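PDB 3JVG: T-cell surface glycoprotein CD1A1 antigen from Gallus gallus, which probably presents lipid antigens to T cells, as members of the MHC class I-like CD1 family do. Local coordinates for residues Q92-C97 with R106-I111. Numbering follows the deposited sequence.
Sequences QSSIGC and RTFFDI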
ATOM      1  N   GLN A  92      15.374   1.205  -0.477  1.00 17.57           N
ATOM      2  CA  GLN A  92      14.208   1.766   0.151  1.00 17.04           C
ATOM      3  C   GLN A  92      14.453   2.138   1.621  1.00 16.62           C
ATOM      4  O   GLN A  92      15.335   1.533   2.312  1.00 16.75           O
ATOM      5  CB  GLN A  92      13.021   0.786   0.007  1.00 17.14           C
ATOM      6  CG  GLN A  92      12.693   0.377  -1.435  1.00 17.72           C
ATOM      7  CD  GLN A  92      11.967  -0.965  -1.479  1.00 18.75           C
ATOM      8  OE1 GLN A  92      12.618  -1.999  -1.609  1.00 18.55           O
ATOM      9  NE2 GLN A  92      10.638  -0.961  -1.242  1.00 17.97           N
ATOM     10  N   SER A  93      13.694   3.135   2.101  1.00 16.26           N
ATOM     11  CA  SER A  93      13.634   3.448   3.538  1.00 16.00           C
ATOM     12  C   SER A  93      12.220   3.506   4.000  1.00 15.82           C
ATOM     13  O   SER A  93      11.374   3.993   3.265  1.00 15.77           O
ATOM     14  CB  SER A  93      14.185   4.848   3.926  1.00 15.93           C
ATOM     15  OG  SER A  93      15.254   5.252   3.168  1.00 17.71           O
ATOM     16  N   SER A  94      12.008   3.123   5.262  1.00 15.85           N
ATOM     17  CA  SER A  94      10.714   3.227   5.947  1.00 15.85           C
ATOM     18  C   SER A  94      11.078   3.822   7.289  1.00 16.42           C
ATOM     19  O   SER A  94      11.902   3.241   8.024  1.00 16.17           O
ATOM     20  CB  SER A  94      10.119   1.842   6.102  1.00 16.19           C
ATOM     21  OG  SER A  94       8.865   1.826   6.767  1.00 16.80           O
ATOM     22  N   ILE A  95      10.506   4.997   7.620  1.00 15.82           N
ATOM     23  CA  ILE A  95      10.939   5.716   8.803  1.00 16.47           C
ATOM     24  C   ILE A  95       9.728   6.276   9.491  1.00 16.51           C
ATOM     25  O   ILE A  95       8.865   6.882   8.809  1.00 16.35           O
ATOM     26  CB  ILE A  95      11.856   6.929   8.422  1.00 16.10           C
ATOM     27  CG1 ILE A  95      13.021   6.494   7.517  1.00 17.87           C
ATOM     28  CG2 ILE A  95      12.500   7.527   9.670  1.00 19.33           C
ATOM     29  CD1 ILE A  95      13.973   7.693   7.130  1.00 22.18           C
ATOM     30  N   GLY A  96       9.647   6.125  10.812  1.00 16.67           N
ATOM     31  CA  GLY A  96       8.450   6.624  11.493  1.00 17.45           C
ATOM     32  C   GLY A  96       8.286   6.216  12.946  1.00 18.60           C
ATOM     33  O   GLY A  96       9.251   5.801  13.576  1.00 18.09           O
ATOM     34  N   CYS A  97       7.055   6.304  13.461  1.00 18.66           N
ATOM     35  CA  CYS A  97       6.784   5.958  14.835  1.00 21.39           C
ATOM     36  C   CYS A  97       5.345   5.594  14.931  1.00 23.11           C
ATOM     37  O   CYS A  97       4.547   6.005  14.074  1.00 24.18           O
ATOM     38  CB  CYS A  97       7.103   7.116  15.802  1.00 21.26           C
ATOM     39  SG  CYS A  97       6.199   8.675  15.399  1.00 25.05           S
ATOM     40  N   ARG A 106       6.486   3.044  19.560  1.00 28.64           N
ATOM     41  CA  ARG A 106       7.414   2.219  18.789  1.00 27.31           C
ATOM     42  C   ARG A 106       7.981   3.089  17.688  1.00 24.71           C
ATOM     43  O   ARG A 106       7.233   3.841  17.055  1.00 24.67           O
ATOM     44  CB  ARG A 106       6.746   0.963  18.230  1.00 28.53           C
ATOM     45  CG  ARG A 106       7.706   0.067  17.361  1.00 31.77           C
ATOM     46  CD  ARG A 106       6.972  -1.147  16.794  1.00 37.52           C
ATOM     47  NE  ARG A 106       6.167  -0.760  15.639  1.00 35.81           N
ATOM     48  CZ  ARG A 106       6.565  -0.847  14.376  1.00 36.47           C
ATOM     49  NH1 ARG A 106       7.777  -1.317  14.058  1.00 33.97           N
ATOM     50  NH2 ARG A 106       5.730  -0.462  13.426  1.00 36.89           N
ATOM     51  N   THR A 107       9.299   3.022  17.471  1.00 21.83           N
ATOM     52  CA  THR A 107       9.928   3.789  16.414  1.00 20.36           C
ATOM     53  C   THR A 107      10.534   2.811  15.439  1.00 19.84           C
ATOM     54  O   THR A 107      10.811   1.669  15.801  1.00 20.46           O
ATOM     55  CB  THR A 107      11.091   4.728  16.922  1.00 20.47           C
ATOM     56  OG1 THR A 107      12.158   3.919  17.474  1.00 21.07           O
ATOM     57  CG2 THR A 107      10.592   5.752  17.887  1.00 21.12           C
ATOM     58  N   PHE A 108      10.736   3.245  14.195  1.00 18.84           N
ATOM     59  CA  PHE A 108      11.371   2.386  13.218  1.00 18.46           C
ATOM     60  C   PHE A 108      12.169   3.201  12.248  1.00 17.71           C
ATOM     61  O   PHE A 108      11.771   4.325  11.895  1.00 17.30           O
ATOM     62  CB  PHE A 108      10.353   1.497  12.470  1.00 18.38           C
ATOM     63  CG  PHE A 108       9.165   2.247  11.883  1.00 17.94           C
ATOM     64  CD1 PHE A 108       8.039   2.475  12.638  1.00 18.44           C
ATOM     65  CD2 PHE A 108       9.170   2.645  10.544  1.00 17.21           C
ATOM     66  CE1 PHE A 108       6.944   3.134  12.109  1.00 18.16           C
ATOM     67  CE2 PHE A 108       8.074   3.273   9.965  1.00 16.96           C
ATOM     68  CZ  PHE A 108       6.944   3.556  10.765  1.00 17.40           C
ATOM     69  N   PHE A 109      13.313   2.660  11.835  1.00 17.67           N
ATOM     70  CA  PHE A 109      14.065   3.316  10.775  1.00 17.13           C
ATOM     71  C   PHE A 109      14.847   2.160  10.142  1.00 17.24           C
ATOM     72  O   PHE A 109      15.840   1.690  10.708  1.00 17.72           O
ATOM     73  CB  PHE A 109      14.986   4.420  11.356  1.00 17.30           C
ATOM     74  CG  PHE A 109      15.819   5.208  10.323  1.00 16.98           C
ATOM     75  CD1 PHE A 109      16.588   6.296  10.762  1.00 19.96           C
ATOM     76  CD2 PHE A 109      15.805   4.916   8.969  1.00 16.61           C
ATOM     77  CE1 PHE A 109      17.350   7.075   9.866  1.00 20.00           C
ATOM     78  CE2 PHE A 109      16.559   5.649   8.066  1.00 16.67           C
ATOM     79  CZ  PHE A 109      17.352   6.748   8.518  1.00 18.24           C
ATOM     80  N   ASP A 110      14.313   1.690   9.004  1.00 16.93           N
ATOM     81  CA  ASP A 110      14.837   0.565   8.274  1.00 17.13           C
ATOM     82  C   ASP A 110      15.199   0.984   6.845  1.00 16.97           C
ATOM     83  O   ASP A 110      14.479   1.776   6.185  1.00 16.75           O
ATOM     84  CB  ASP A 110      13.807  -0.567   8.190  1.00 17.99           C
ATOM     85  CG  ASP A 110      13.493  -1.173   9.553  1.00 20.42           C
ATOM     86  OD1 ASP A 110      12.612  -0.643  10.237  1.00 18.06           O
ATOM     87  OD2 ASP A 110      14.097  -2.224   9.915  1.00 27.77           O
ATOM     88  N   ILE A 111      16.313   0.439   6.383  1.00 17.08           N
ATOM     89  CA  ILE A 111      16.718   0.516   5.012  1.00 17.06           C
ATOM     90  C   ILE A 111      16.714  -0.868   4.366  1.00 17.49           C
ATOM     91  O   ILE A 111      17.170  -1.882   4.948  1.00 17.97           O
ATOM     92  CB  ILE A 111      18.022   1.257   4.914  1.00 17.21           C
ATOM     93  CG1 ILE A 111      17.792   2.693   5.511  1.00 18.38           C
ATOM     94  CG2 ILE A 111      18.526   1.259   3.499  1.00 17.44           C
ATOM     95  CD1 ILE A 111      19.007   3.449   5.796  1.00 19.69           C
TER
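Ser94 and Gly96 pair with Asp110 and Phe108 as the two strands of a hairpin, 92-97 and 106-111, run antiparallel at 167° in the floor of the MHC-like domain. Each pair closes a ring of two hydrogen bonds, Ser94 N to Asp110 O and Asp110 N to Ser94 O among them, both 3.0 Å long. Between the rings, Ile95 sits opposite Phe109 in a non-hydrogen-bonded pair, where the CA atoms stand closer, 4.4 Å apart between Ile95 CA and Phe109 CA.

Ile95 and Phe109 lie side by side and point the same way. With Ile95 CG1 beside its backbone N (chi1 -53°) and the chain then extended, CD1 comes over the face of the Phe109 ring, 3.9 Å from its centroid, a CH-pi contact. Beta-branched isoleucine favours the extended backbone of a strand, and its longer branch lays a methyl on the ring. Both residues reach Tyr71 of helix 58-82 and Leu158 of helix 148-172, and on the same face Cys97 forms a disulfide with Cys162.

On the other face Phe108 has CG between its backbone N and carbonyl carbon (chi1 51°), and the ring lies over the backbone of Gly96. Gly96 CA lies over the ring face, 3.8 Å from the centroid, and Gly96 N also sits above it, toward the rim. Glycine suits the site because its bare backbone lets the ring lie against it. Ser94 OG approaches the ring obliquely, 3.6 Å from Phe108 CE2, while Asp110 turns to a salt bridge with Arg120. Ser94 and Asp110 also pack on aromatic side chains of another protein chain, probably beta-2-microglobulin, to which Gln92 hydrogen-bonds.

Four backbone hydrogen bonds thus fix the register, while the side chains divide into an apolar Ile95-Phe109 face beneath the helices, as in a CD1-type groove floor, and a mixed aromatic and polar face toward the partner chain.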